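Local coordinates for protein guanine nucleotide exchange factor p115rhogef (PDB 1IAP) that is a Rho guanine nucleotide exchange factor whose RGS-like domain probably engages heterotrimeric G-protein alpha subunits, as RGS domains do, at residues 22-27 with 114-119; 40-45 with 185-190; 132-137 with 143-148; 162-167 with 173-178. One frame throughout, in Å; residues are numbered along the deposited sequence.

Contact 1 of 4, residues 22-27 with 114-119; sequences LQHVAL and EDFRSK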
loop_
_atom_site.group_PDB
_atom_site.type_symbol
_atom_site.label_atom_id
_atom_site.label_comp_id
_atom_site.label_asym_id
_atom_site.label_seq_id
_atom_site.Cartn_x
_atom_site.Cartn_y
_atom_site.Cartn_z
ATOM N N LEU A 22 3.380 -7.042 1.253
ATOM C CA LEU A 22 1.966 -6.918 1.570
ATOM C C LEU A 22 1.426 -8.189 2.204
ATOM O O LEU A 22 0.706 -8.122 3.198
ATOM C CB LEU A 22 1.154 -6.584 0.309
ATOM C CG LEU A 22 0.609 -5.173 0.042
ATOM C CD1 LEU A 22 0.885 -4.207 1.178
ATOM C CD2 LEU A 22 1.164 -4.646 -1.258
ATOM N N GLN A 23 1.753 -9.344 1.625
ATOM C CA GLN A 23 1.277 -10.607 2.182
ATOM C C GLN A 23 1.792 -10.796 3.599
ATOM O O GLN A 23 1.059 -11.249 4.475
ATOM C CB GLN A 23 1.680 -11.800 1.315
ATOM C CG GLN A 23 1.224 -13.131 1.918
ATOM C CD GLN A 23 1.406 -14.304 0.991
ATOM O OE1 GLN A 23 1.741 -15.410 1.423
ATOM N NE2 GLN A 23 1.160 -14.082 -0.291
ATOM N N HIS A 24 3.051 -10.432 3.819
ATOM C CA HIS A 24 3.666 -10.543 5.138
ATOM C C HIS A 24 2.890 -9.670 6.129
ATOM O O HIS A 24 2.356 -10.169 7.116
ATOM C CB HIS A 24 5.130 -10.092 5.069
ATOM C CG HIS A 24 5.856 -10.172 6.378
ATOM N ND1 HIS A 24 6.201 -11.368 6.968
ATOM C CD2 HIS A 24 6.319 -9.200 7.201
ATOM C CE1 HIS A 24 6.846 -11.131 8.097
ATOM N NE2 HIS A 24 6.932 -9.824 8.260
ATOM N N VAL A 25 2.806 -8.375 5.831
ATOM C CA VAL A 25 2.101 -7.411 6.676
ATOM C C VAL A 25 0.630 -7.778 6.918
ATOM O O VAL A 25 0.167 -7.776 8.061
ATOM C CB VAL A 25 2.218 -5.976 6.090
ATOM C CG1 VAL A 25 1.339 -5.004 6.860
ATOM C CG2 VAL A 25 3.667 -5.522 6.129
ATOM N N ALA A 26 -0.088 -8.133 5.855
ATOM C CA ALA A 26 -1.499 -8.503 5.973
ATOM C C ALA A 26 -1.728 -9.678 6.931
ATOM O O ALA A 26 -2.794 -9.793 7.534
ATOM C CB ALA A 26 -2.078 -8.828 4.603
ATOM N N LEU A 27 -0.732 -10.548 7.066
ATOM C CA LEU A 27 -0.844 -11.700 7.951
ATOM C C LEU A 27 -0.160 -11.536 9.306
ATOM O O LEU A 27 -0.454 -12.281 10.235
ATOM C CB LEU A 27 -0.298 -12.957 7.264
ATOM C CG LEU A 27 -1.243 -13.851 6.458
ATOM C CD1 LEU A 27 -1.929 -13.089 5.336
ATOM C CD2 LEU A 27 -0.440 -15.012 5.895
ATOM N N GLU A 114 11.332 -3.264 8.655
ATOM C CA GLU A 114 12.443 -3.806 9.432
ATOM C C GLU A 114 12.179 -5.281 9.713
ATOM O O GLU A 114 13.039 -6.126 9.469
ATOM C CB GLU A 114 12.578 -3.039 10.751
ATOM C CG GLU A 114 13.650 -3.557 11.702
ATOM C CD GLU A 114 13.695 -2.782 13.017
ATOM O OE1 GLU A 114 12.971 -1.768 13.157
ATOM O OE2 GLU A 114 14.461 -3.189 13.920
ATOM N N ASP A 115 10.973 -5.583 10.195
ATOM C CA ASP A 115 10.592 -6.955 10.507
ATOM C C ASP A 115 10.656 -7.839 9.267
ATOM O O ASP A 115 11.117 -8.974 9.336
ATOM C CB ASP A 115 9.189 -7.017 11.114
ATOM C CG ASP A 115 8.814 -8.420 11.563
ATOM O OD1 ASP A 115 7.987 -9.071 10.884
ATOM O OD2 ASP A 115 9.369 -8.885 12.584
ATOM N N PHE A 116 10.193 -7.317 8.136
ATOM C CA PHE A 116 10.231 -8.076 6.895
ATOM C C PHE A 116 11.678 -8.422 6.528
ATOM O O PHE A 116 11.983 -9.568 6.199
ATOM C CB PHE A 116 9.582 -7.295 5.741
ATOM C CG PHE A 116 9.537 -8.071 4.448
ATOM C CD1 PHE A 116 8.425 -8.845 4.126
ATOM C CD2 PHE A 116 10.636 -8.085 3.589
ATOM C CE1 PHE A 116 8.402 -9.634 2.959
ATOM C CE2 PHE A 116 10.629 -8.866 2.424
ATOM C CZ PHE A 116 9.507 -9.645 2.111
ATOM N N ARG A 117 12.566 -7.434 6.590
ATOM C CA ARG A 117 13.973 -7.663 6.252
ATOM C C ARG A 117 14.635 -8.724 7.130
ATOM O O ARG A 117 15.389 -9.564 6.633
ATOM C CB ARG A 117 14.767 -6.361 6.317
ATOM C CG ARG A 117 14.354 -5.341 5.282
ATOM C CD ARG A 117 15.380 -4.223 5.166
ATOM N NE ARG A 117 15.564 -3.498 6.420
ATOM C CZ ARG A 117 14.909 -2.389 6.753
ATOM N NH1 ARG A 117 14.011 -1.861 5.928
ATOM N NH2 ARG A 117 15.155 -1.803 7.916
ATOM N N SER A 118 14.340 -8.694 8.429
ATOM C CA SER A 118 14.909 -9.667 9.361
ATOM C C SER A 118 14.374 -11.069 9.094
ATOM O O SER A 118 15.142 -12.026 9.005
ATOM C CB SER A 118 14.617 -9.267 10.807
ATOM O OG SER A 118 15.317 -8.089 11.150
ATOM N N LYS A 119 13.056 -11.179 8.939
ATOM C CA LYS A 119 12.418 -12.466 8.680
ATOM C C LYS A 119 12.881 -13.043 7.341
ATOM O O LYS A 119 13.061 -14.253 7.210
ATOM C CB LYS A 119 10.894 -12.320 8.686
ATOM C CG LYS A 119 10.300 -11.855 10.010
ATOM C CD LYS A 119 10.323 -12.947 11.072
ATOM C CE LYS A 119 9.655 -12.482 12.362
ATOM N NZ LYS A 119 8.234 -12.073 12.149
#

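Contact 2 of 4, residues 40-45 with 185-190; sequences ADMLGS and MRHLGV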
loop_
_atom_site.group_PDB
_atom_site.type_symbol
_atom_site.label_atom_id
_atom_site.label_comp_id
_atom_site.label_asym_id
_atom_site.label_seq_id
_atom_site.Cartn_x
_atom_site.Cartn_y
_atom_site.Cartn_z
ATOM N N ALA A 40 -1.695 7.120 -0.723
ATOM C CA ALA A 40 -1.349 8.537 -0.627
ATOM C C ALA A 40 -0.375 8.900 -1.739
ATOM O O ALA A 40 -0.441 9.991 -2.305
ATOM C CB ALA A 40 -0.731 8.832 0.725
ATOM N N ASP A 41 0.524 7.971 -2.053
ATOM C CA ASP A 41 1.506 8.179 -3.104
ATOM C C ASP A 41 0.790 8.184 -4.452
ATOM O O ASP A 41 1.100 8.981 -5.335
ATOM C CB ASP A 41 2.549 7.062 -3.073
ATOM C CG ASP A 41 3.712 7.332 -4.002
ATOM O OD1 ASP A 41 3.655 6.901 -5.171
ATOM O OD2 ASP A 41 4.677 7.990 -3.560
ATOM N N MET A 42 -0.163 7.270 -4.587
ATOM C CA MET A 42 -0.970 7.117 -5.789
ATOM C C MET A 42 -1.763 8.400 -6.050
ATOM O O MET A 42 -1.933 8.814 -7.199
ATOM C CB MET A 42 -1.906 5.917 -5.604
ATOM C CG MET A 42 -2.932 5.693 -6.694
ATOM S SD MET A 42 -3.721 4.079 -6.467
ATOM C CE MET A 42 -4.719 4.405 -5.040
ATOM N N LEU A 43 -2.215 9.031 -4.967
ATOM C CA LEU A 43 -2.977 10.278 -5.036
ATOM C C LEU A 43 -2.121 11.411 -5.590
ATOM O O LEU A 43 -2.610 12.265 -6.334
ATOM C CB LEU A 43 -3.480 10.668 -3.643
ATOM C CG LEU A 43 -4.943 10.395 -3.299
ATOM C CD1 LEU A 43 -5.305 8.945 -3.578
ATOM C CD2 LEU A 43 -5.182 10.740 -1.840
ATOM N N GLY A 44 -0.839 11.394 -5.229
ATOM C CA GLY A 44 0.090 12.417 -5.676
ATOM C C GLY A 44 0.413 12.416 -7.160
ATOM O O GLY A 44 1.024 13.362 -7.652
ATOM N N SER A 45 0.019 11.368 -7.876
ATOM C CA SER A 45 0.284 11.287 -9.311
ATOM C C SER A 45 -0.965 11.557 -10.154
ATOM O O SER A 45 -0.953 11.361 -11.371
ATOM C CB SER A 45 0.876 9.918 -9.668
ATOM O OG SER A 45 -0.039 8.870 -9.404
ATOM N N MET A 185 -2.064 -1.921 -7.060
ATOM C CA MET A 185 -1.382 -2.762 -8.045
ATOM C C MET A 185 -1.776 -2.340 -9.461
ATOM O O MET A 185 -0.949 -2.317 -10.367
ATOM C CB MET A 185 -1.709 -4.242 -7.813
ATOM C CG MET A 185 -0.905 -4.890 -6.682
ATOM S SD MET A 185 0.895 -4.926 -7.053
ATOM C CE MET A 185 1.581 -4.459 -5.437
ATOM N N ARG A 186 -3.042 -1.981 -9.632
ATOM C CA ARG A 186 -3.563 -1.532 -10.922
ATOM C C ARG A 186 -2.808 -0.262 -11.332
ATOM O O ARG A 186 -2.531 -0.042 -12.510
ATOM C CB ARG A 186 -5.052 -1.247 -10.774
ATOM C CG ARG A 186 -5.841 -1.167 -12.057
ATOM C CD ARG A 186 -7.324 -1.179 -11.721
ATOM N NE ARG A 186 -7.670 -2.359 -10.930
ATOM C CZ ARG A 186 -8.397 -2.344 -9.816
ATOM N NH1 ARG A 186 -8.877 -1.203 -9.336
ATOM N NH2 ARG A 186 -8.632 -3.479 -9.171
ATOM N N HIS A 187 -2.428 0.533 -10.332
ATOM C CA HIS A 187 -1.681 1.770 -10.536
ATOM C C HIS A 187 -0.266 1.465 -11.042
ATOM O O HIS A 187 0.351 2.281 -11.724
ATOM C CB HIS A 187 -1.615 2.551 -9.219
ATOM C CG HIS A 187 -0.845 3.831 -9.305
ATOM N ND1 HIS A 187 0.440 3.958 -8.826
ATOM C CD2 HIS A 187 -1.184 5.044 -9.802
ATOM C CE1 HIS A 187 0.860 5.194 -9.022
ATOM N NE2 HIS A 187 -0.107 5.873 -9.612
ATOM N N LEU A 188 0.247 0.287 -10.695
ATOM C CA LEU A 188 1.578 -0.123 -11.132
ATOM C C LEU A 188 1.515 -0.905 -12.444
ATOM O O LEU A 188 2.525 -1.428 -12.906
ATOM C CB LEU A 188 2.263 -0.974 -10.057
ATOM C CG LEU A 188 2.502 -0.329 -8.689
ATOM C CD1 LEU A 188 3.183 -1.336 -7.767
ATOM C CD2 LEU A 188 3.353 0.933 -8.839
ATOM N N GLY A 189 0.324 -0.987 -13.034
ATOM C CA GLY A 189 0.161 -1.707 -14.287
ATOM C C GLY A 189 -0.088 -3.194 -14.105
ATOM O O GLY A 189 -0.115 -3.952 -15.078
ATOM N N VAL A 190 -0.274 -3.612 -12.855
ATOM C CA VAL A 190 -0.515 -5.014 -12.544
ATOM C C VAL A 190 -1.994 -5.331 -12.721
ATOM O O VAL A 190 -2.847 -4.818 -11.994
ATOM C CB VAL A 190 -0.050 -5.355 -11.108
ATOM C CG1 VAL A 190 -0.396 -6.798 -10.745
ATOM C CG2 VAL A 190 1.449 -5.131 -10.986
#

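Contact 3 of 4, residues 132-137 with 143-148; sequences AQLEAW and ASYEAR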
loop_
_atom_site.group_PDB
_atom_site.type_symbol
_atom_site.label_atom_id
_atom_site.label_comp_id
_atom_site.label_asym_id
_atom_site.label_seq_id
_atom_site.Cartn_x
_atom_site.Cartn_y
_atom_site.Cartn_z
ATOM N N ALA A 132 13.840 -14.348 -5.886
ATOM C CA ALA A 132 15.172 -14.853 -6.227
ATOM C C ALA A 132 15.280 -15.014 -7.732
ATOM O O ALA A 132 16.271 -14.625 -8.338
ATOM C CB ALA A 132 15.420 -16.200 -5.555
ATOM N N GLN A 133 14.260 -15.618 -8.336
ATOM C CA GLN A 133 14.262 -15.832 -9.777
ATOM C C GLN A 133 14.317 -14.530 -10.568
ATOM O O GLN A 133 14.923 -14.479 -11.640
ATOM C CB GLN A 133 13.066 -16.684 -10.194
ATOM C CG GLN A 133 13.215 -18.145 -9.780
ATOM C CD GLN A 133 11.950 -18.940 -9.976
ATOM O OE1 GLN A 133 11.987 -20.086 -10.423
ATOM N NE2 GLN A 133 10.813 -18.341 -9.630
ATOM N N LEU A 134 13.704 -13.473 -10.036
ATOM C CA LEU A 134 13.725 -12.176 -10.708
ATOM C C LEU A 134 15.141 -11.595 -10.752
ATOM O O LEU A 134 15.483 -10.853 -11.675
ATOM C CB LEU A 134 12.783 -11.183 -10.009
ATOM C CG LEU A 134 11.296 -11.254 -10.372
ATOM C CD1 LEU A 134 10.435 -10.439 -9.395
ATOM C CD2 LEU A 134 11.121 -10.755 -11.793
ATOM N N GLU A 135 15.951 -11.926 -9.748
ATOM C CA GLU A 135 17.327 -11.436 -9.664
ATOM C C GLU A 135 18.141 -11.784 -10.899
ATOM O O GLU A 135 19.049 -11.055 -11.277
ATOM C CB GLU A 135 18.048 -12.021 -8.443
ATOM C CG GLU A 135 17.452 -11.660 -7.096
ATOM C CD GLU A 135 18.279 -12.186 -5.924
ATOM O OE1 GLU A 135 17.997 -11.796 -4.772
ATOM O OE2 GLU A 135 19.214 -12.983 -6.145
ATOM N N ALA A 136 17.814 -12.905 -11.525
ATOM C CA ALA A 136 18.551 -13.353 -12.694
ATOM C C ALA A 136 18.069 -12.734 -13.997
ATOM O O ALA A 136 18.667 -12.969 -15.043
ATOM C CB ALA A 136 18.494 -14.886 -12.784
ATOM N N TRP A 137 17.030 -11.905 -13.934
ATOM C CA TRP A 137 16.474 -11.318 -15.153
ATOM C C TRP A 137 16.432 -9.801 -15.286
ATOM O O TRP A 137 15.708 -9.287 -16.142
ATOM C CB TRP A 137 15.073 -11.897 -15.411
ATOM C CG TRP A 137 15.114 -13.357 -15.706
ATOM C CD1 TRP A 137 14.936 -14.385 -14.819
ATOM C CD2 TRP A 137 15.448 -13.962 -16.959
ATOM N NE1 TRP A 137 15.156 -15.589 -15.440
ATOM C CE2 TRP A 137 15.471 -15.361 -16.755
ATOM C CE3 TRP A 137 15.737 -13.456 -18.235
ATOM C CZ2 TRP A 137 15.768 -16.263 -17.782
ATOM C CZ3 TRP A 137 16.032 -14.352 -19.257
ATOM C CH2 TRP A 137 16.047 -15.743 -19.020
ATOM N N ALA A 143 12.322 -1.851 -19.418
ATOM C CA ALA A 143 10.913 -2.108 -19.751
ATOM C C ALA A 143 10.565 -3.596 -19.757
ATOM O O ALA A 143 9.491 -3.996 -19.295
ATOM C CB ALA A 143 10.562 -1.476 -21.095
ATOM N N SER A 144 11.469 -4.416 -20.283
ATOM C CA SER A 144 11.247 -5.851 -20.325
ATOM C C SER A 144 11.326 -6.418 -18.913
ATOM O O SER A 144 10.614 -7.363 -18.581
ATOM C CB SER A 144 12.274 -6.540 -21.232
ATOM O OG SER A 144 13.576 -6.494 -20.673
ATOM N N TYR A 145 12.206 -5.852 -18.086
ATOM C CA TYR A 145 12.333 -6.315 -16.711
ATOM C C TYR A 145 11.082 -5.929 -15.939
ATOM O O TYR A 145 10.548 -6.727 -15.170
ATOM C CB TYR A 145 13.557 -5.714 -16.012
ATOM C CG TYR A 145 13.644 -6.145 -14.560
ATOM C CD1 TYR A 145 13.631 -5.210 -13.530
ATOM C CD2 TYR A 145 13.708 -7.499 -14.220
ATOM C CE1 TYR A 145 13.675 -5.616 -12.185
ATOM C CE2 TYR A 145 13.757 -7.914 -12.882
ATOM C CZ TYR A 145 13.737 -6.967 -11.874
ATOM O OH TYR A 145 13.770 -7.375 -10.557
ATOM N N GLU A 146 10.634 -4.692 -16.135
ATOM C CA GLU A 146 9.437 -4.211 -15.464
ATOM C C GLU A 146 8.248 -5.087 -15.818
ATOM O O GLU A 146 7.409 -5.361 -14.965
ATOM C CB GLU A 146 9.157 -2.752 -15.831
ATOM C CG GLU A 146 10.144 -1.771 -15.218
ATOM C CD GLU A 146 9.917 -0.339 -15.669
ATOM O OE1 GLU A 146 9.228 -0.126 -16.691
ATOM O OE2 GLU A 146 10.444 0.577 -15.002
ATOM N N ALA A 147 8.197 -5.559 -17.065
ATOM C CA ALA A 147 7.106 -6.427 -17.511
ATOM C C ALA A 147 7.136 -7.750 -16.739
ATOM O O ALA A 147 6.088 -8.276 -16.365
ATOM C CB ALA A 147 7.190 -6.681 -19.012
ATOM N N ARG A 148 8.337 -8.282 -16.512
ATOM C CA ARG A 148 8.501 -9.526 -15.758
ATOM C C ARG A 148 8.018 -9.358 -14.320
ATOM O O ARG A 148 7.388 -10.262 -13.762
ATOM C CB ARG A 148 9.967 -9.985 -15.755
ATOM C CG ARG A 148 10.421 -10.662 -17.037
ATOM C CD ARG A 148 11.845 -11.189 -16.902
ATOM N NE ARG A 148 12.253 -12.017 -18.039
ATOM C CZ ARG A 148 12.636 -11.544 -19.223
ATOM N NH1 ARG A 148 12.665 -10.237 -19.447
ATOM N NH2 ARG A 148 13.009 -12.382 -20.183
#

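Contact 4 of 4, residues 162-167 with 173-178; sequences EMQHTI and KSAAVV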
loop_
_atom_site.group_PDB
_atom_site.type_symbol
_atom_site.label_atom_id
_atom_site.label_comp_id
_atom_site.label_asym_id
_atom_site.label_seq_id
_atom_site.Cartn_x
_atom_site.Cartn_y
_atom_site.Cartn_z
ATOM N N GLU A 162 -7.052 -15.586 -3.264
ATOM C CA GLU A 162 -7.521 -16.941 -3.008
ATOM C C GLU A 162 -7.446 -17.229 -1.513
ATOM O O GLU A 162 -8.368 -17.816 -0.947
ATOM C CB GLU A 162 -6.690 -17.960 -3.793
ATOM C CG GLU A 162 -6.877 -17.853 -5.299
ATOM C CD GLU A 162 -6.092 -18.888 -6.091
ATOM O OE1 GLU A 162 -5.035 -19.363 -5.614
ATOM O OE2 GLU A 162 -6.539 -19.217 -7.210
ATOM N N MET A 163 -6.362 -16.790 -0.877
ATOM C CA MET A 163 -6.167 -16.994 0.558
ATOM C C MET A 163 -6.689 -15.811 1.376
ATOM O O MET A 163 -6.244 -15.575 2.506
ATOM C CB MET A 163 -4.684 -17.214 0.867
ATOM C CG MET A 163 -4.075 -18.427 0.182
ATOM S SD MET A 163 -4.891 -19.977 0.632
ATOM C CE MET A 163 -5.928 -20.269 -0.821
ATOM N N GLN A 164 -7.640 -15.080 0.802
ATOM C CA GLN A 164 -8.228 -13.903 1.443
ATOM C C GLN A 164 -8.624 -14.108 2.904
ATOM O O GLN A 164 -8.366 -13.249 3.745
ATOM C CB GLN A 164 -9.451 -13.431 0.654
ATOM C CG GLN A 164 -10.088 -12.174 1.206
ATOM C CD GLN A 164 -11.384 -11.814 0.518
ATOM O OE1 GLN A 164 -11.548 -12.033 -0.681
ATOM N NE2 GLN A 164 -12.315 -11.249 1.276
ATOM N N HIS A 165 -9.249 -15.245 3.198
ATOM C CA HIS A 165 -9.706 -15.550 4.554
ATOM C C HIS A 165 -8.612 -15.571 5.613
ATOM O O HIS A 165 -8.887 -15.343 6.792
ATOM C CB HIS A 165 -10.489 -16.870 4.581
ATOM C CG HIS A 165 -9.747 -18.027 3.989
ATOM N ND1 HIS A 165 -9.595 -18.196 2.631
ATOM C CD2 HIS A 165 -9.117 -19.074 4.573
ATOM C CE1 HIS A 165 -8.904 -19.298 2.402
ATOM N NE2 HIS A 165 -8.601 -19.848 3.564
ATOM N N THR A 166 -7.376 -15.827 5.194
ATOM C CA THR A 166 -6.251 -15.877 6.121
ATOM C C THR A 166 -5.791 -14.485 6.548
ATOM O O THR A 166 -5.034 -14.344 7.509
ATOM C CB THR A 166 -5.048 -16.635 5.517
ATOM O OG1 THR A 166 -4.485 -15.872 4.440
ATOM C CG2 THR A 166 -5.483 -18.004 5.005
ATOM N N ILE A 167 -6.236 -13.461 5.822
ATOM C CA ILE A 167 -5.869 -12.081 6.136
ATOM C C ILE A 167 -6.528 -11.691 7.451
ATOM O O ILE A 167 -5.915 -11.046 8.303
ATOM C CB ILE A 167 -6.344 -11.104 5.036
ATOM C CG1 ILE A 167 -5.665 -11.446 3.706
ATOM C CG2 ILE A 167 -6.060 -9.655 5.450
ATOM C CD1 ILE A 167 -6.147 -10.615 2.519
ATOM N N LYS A 173 -12.966 -6.813 6.666
ATOM C CA LYS A 173 -11.565 -6.432 6.751
ATOM C C LYS A 173 -10.721 -7.040 5.628
ATOM O O LYS A 173 -9.992 -6.334 4.946
ATOM C CB LYS A 173 -10.993 -6.823 8.118
ATOM C CG LYS A 173 -9.526 -6.464 8.319
ATOM C CD LYS A 173 -9.113 -6.666 9.768
ATOM C CE LYS A 173 -7.618 -6.446 9.974
ATOM N NZ LYS A 173 -6.796 -7.479 9.279
ATOM N N SER A 174 -10.838 -8.344 5.421
ATOM C CA SER A 174 -10.056 -8.994 4.379
ATOM C C SER A 174 -10.432 -8.462 2.994
ATOM O O SER A 174 -9.567 -8.297 2.132
ATOM C CB SER A 174 -10.216 -10.514 4.450
ATOM O OG SER A 174 -11.542 -10.901 4.172
ATOM N N ALA A 175 -11.710 -8.150 2.801
ATOM C CA ALA A 175 -12.174 -7.617 1.520
ATOM C C ALA A 175 -11.589 -6.225 1.289
ATOM O O ALA A 175 -11.160 -5.900 0.182
ATOM C CB ALA A 175 -13.690 -7.563 1.486
ATOM N N ALA A 176 -11.537 -5.424 2.352
ATOM C CA ALA A 176 -10.987 -4.070 2.282
ATOM C C ALA A 176 -9.505 -4.105 1.918
ATOM O O ALA A 176 -9.022 -3.268 1.156
ATOM C CB ALA A 176 -11.184 -3.354 3.614
ATOM N N VAL A 177 -8.790 -5.082 2.465
ATOM C CA VAL A 177 -7.361 -5.246 2.193
ATOM C C VAL A 177 -7.139 -5.661 0.740
ATOM O O VAL A 177 -6.299 -5.094 0.051
ATOM C CB VAL A 177 -6.734 -6.294 3.138
ATOM C CG1 VAL A 177 -5.326 -6.659 2.692
ATOM C CG2 VAL A 177 -6.708 -5.752 4.558
ATOM N N VAL A 178 -7.901 -6.644 0.273
ATOM C CA VAL A 178 -7.766 -7.096 -1.109
ATOM C C VAL A 178 -8.079 -5.961 -2.092
ATOM O O VAL A 178 -7.331 -5.741 -3.048
ATOM C CB VAL A 178 -8.645 -8.335 -1.383
ATOM C CG1 VAL A 178 -8.723 -8.618 -2.883
ATOM C CG2 VAL A 178 -8.060 -9.535 -0.662
#

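Contact 1 of 4, residues 22-27 with 114-119
His24 and Asp115 join two crossing helices of this all-helical RGS-like domain, helix 15-28 and helix 106-121, whose axes in these segments run at 111° to each other and come no closer than 10.6 Å. The histidine carries most of the contact and can be followed outward. Its CB starts toward the other helix and lies at the rim of the Phe116 ring, near the plane of that ring, with CB 3.6 Å from Phe116 CD1. With chi1 at 180°, CG is anti to the backbone N, and the imidazole extends toward helix 106-121. CG and CD2 both sit against Phe116 CD1, and the two rings form a T-shaped pair in which the phenyl edge is directed at the imidazole face, centroids 5.3 Å apart. CE1 brushes the aliphatic part of Lys119 at CG. At the tip, NE2 donates to Asp115 OD1 over 2.9 Å, a fairly straight bond with the oxygen nearly in the ring plane. Phe5 meets the Phe116 ring as well. Asp115 OD1 is gripped twice: His24 NE2 comes from its anti side, while Lys119 NZ, one turn on, takes the syn lone pair in a salt bridge of 3.3 Å.

Contact 2 of 4, residues 40-45 with 185-190
Met42 and His187 bring the last turns of helices 32-43 and 171-187 together, their CA atoms 7.2 Å apart being the nearest backbone pair, and each chain then leaves its helix. The methionine lies over the imidazole: its CG sits above one face, displaced toward the rim, 3.6 Å from His187 CD2, and makes a CH-pi contact with the ring. Farther out the side chain runs past His187 in the opposite direction, and SD comes within 3.8 Å of His187 CB, oblique to the ring. Helix 171-187 ends in a Schellman motif, with Val190 N bonded to Met185 O and Gly189 N to Arg186 O; Gly189 takes the positive phi, 86°, where a side chain would collide with the carbonyl oxygen of Leu188. His187 stands on the final turn; with CG anti to the backbone N its ring reaches the residues that follow the neighbouring helix. There NE2 donates to the OG of Ser45, a poorly ordered residue, over 3.0 Å, the oxygen lying 19° out of the ring plane. The same hydroxyl donates back to Met42 O at 2.9 Å, where Ser45 N also bonds from the same face of the carbonyl.

Contact 3 of 4, residues 132-137 with 143-148
Tyr145 and Arg148, one turn apart on helix 142-162, meet Leu134 in the last turn of helix 128-135 and Trp137 just beyond it, and the chain doubles back between them as a helical hairpin. Tyr145 comes first. Its CG is anti to the backbone N (chi1 177°), and the ring reaches over the end of the shorter helix, where CD2 approaches Trp137 O at 3.3 Å and CE2 lies 3.6 Å from Leu134 O. Both carbonyls stand oblique to the ring. The leucine side chain crosses the tyrosine at about a right angle, with Leu134 CD2 4.0 Å from Tyr145 CE2. Were Tyr145 an alanine, a gap would probably open beside Leu134 and the two carbonyls would lose the ring lying against them. Arg148 follows. Its CB meets Leu134 CD2 at 4.2 Å, and from CG to NE the chain is extended, so that CD passes 3.6 Å from Trp137 CB. The arginine and tryptophan side chains cross obliquely, yet the guanidinium and indole planes are only 5° apart, and Arg148 NH2 lies 3.5 Å from Trp137 CE3. The overlap is partial, the nitrogen standing oblique to the indole while CE3 sits over one face of the guanidinium. Trp137 is exposed; Leu134, buried, also touches Ala16 and His17, which places the hairpin against helix 15-28.

Contact 4 of 4, residues 162-167 with 173-178
Gln164 has its CG anti to the backbone N at chi1 -177° and is extended beyond it, and this straight side chain carries its amide to Ser174 on helix 171-187. Farther along the loop Ile167 has CG1 anti to its carbonyl carbon, with chi2 of 175° sending CD1 out to the valines. The amide NE2 of Gln164 donates to Ser174 OG over 3.0 Å in a nearly linear bond, 172° at the hydrogen, with the hydroxyl oxygen in the amide plane. Ser174 OG also makes a weak bond to Glu171 O, at the start of its own helix. Nearer the backbone, Gln164 CG packs on Val178 CG2 at 3.8 Å, the two side chains crossing at about a right angle. Replacing Gln164 with leucine would probably leave Ser174 OG without its amide donor and weaken the tie between this loop and the helix. Ile167 supplies the apolar half. It meets Val177 tip to tip, CD1 to CG1 at 4.0 Å, and crosses Val178, whose CG2 is 3.9 Å from Ile167 CD1. Its CB also rests on Ser174 CB at 4.0 Å. Within the loop, Met163 O accepts from both Thr166 N and Thr166 OG1, the hydroxyl lying in the carbonyl plane at 2.6 Å. The whole forms the connection between helix 142-162 and helix 171-187, a loop with helical backbone angles at 164-167 but without the regular bonds, folded back onto the early turns of the next helix in the all-helical RGS-like domain.

Contact 1 touches both contact 2 and contact 4, while contact 3 stands apart at the end of its hairpin. Contacts 1 and 2 have centres about 21 Å apart on opposite sides of the chain's centre, yet they touch where Leu22 CD2 meets Met185 CE at 4.2 Å. Contact 4 adjoins contact 1 more broadly: Ala26 O lies 3.9 Å from Ile167 CG2, and Leu27 CD1 packs against Thr166 and Ile167. Contacts 2 and 4 share helix 171-187, with centres about 20 Å apart. Contact 3, whose centre lies about 27 Å from that of contact 4, touches none of the others.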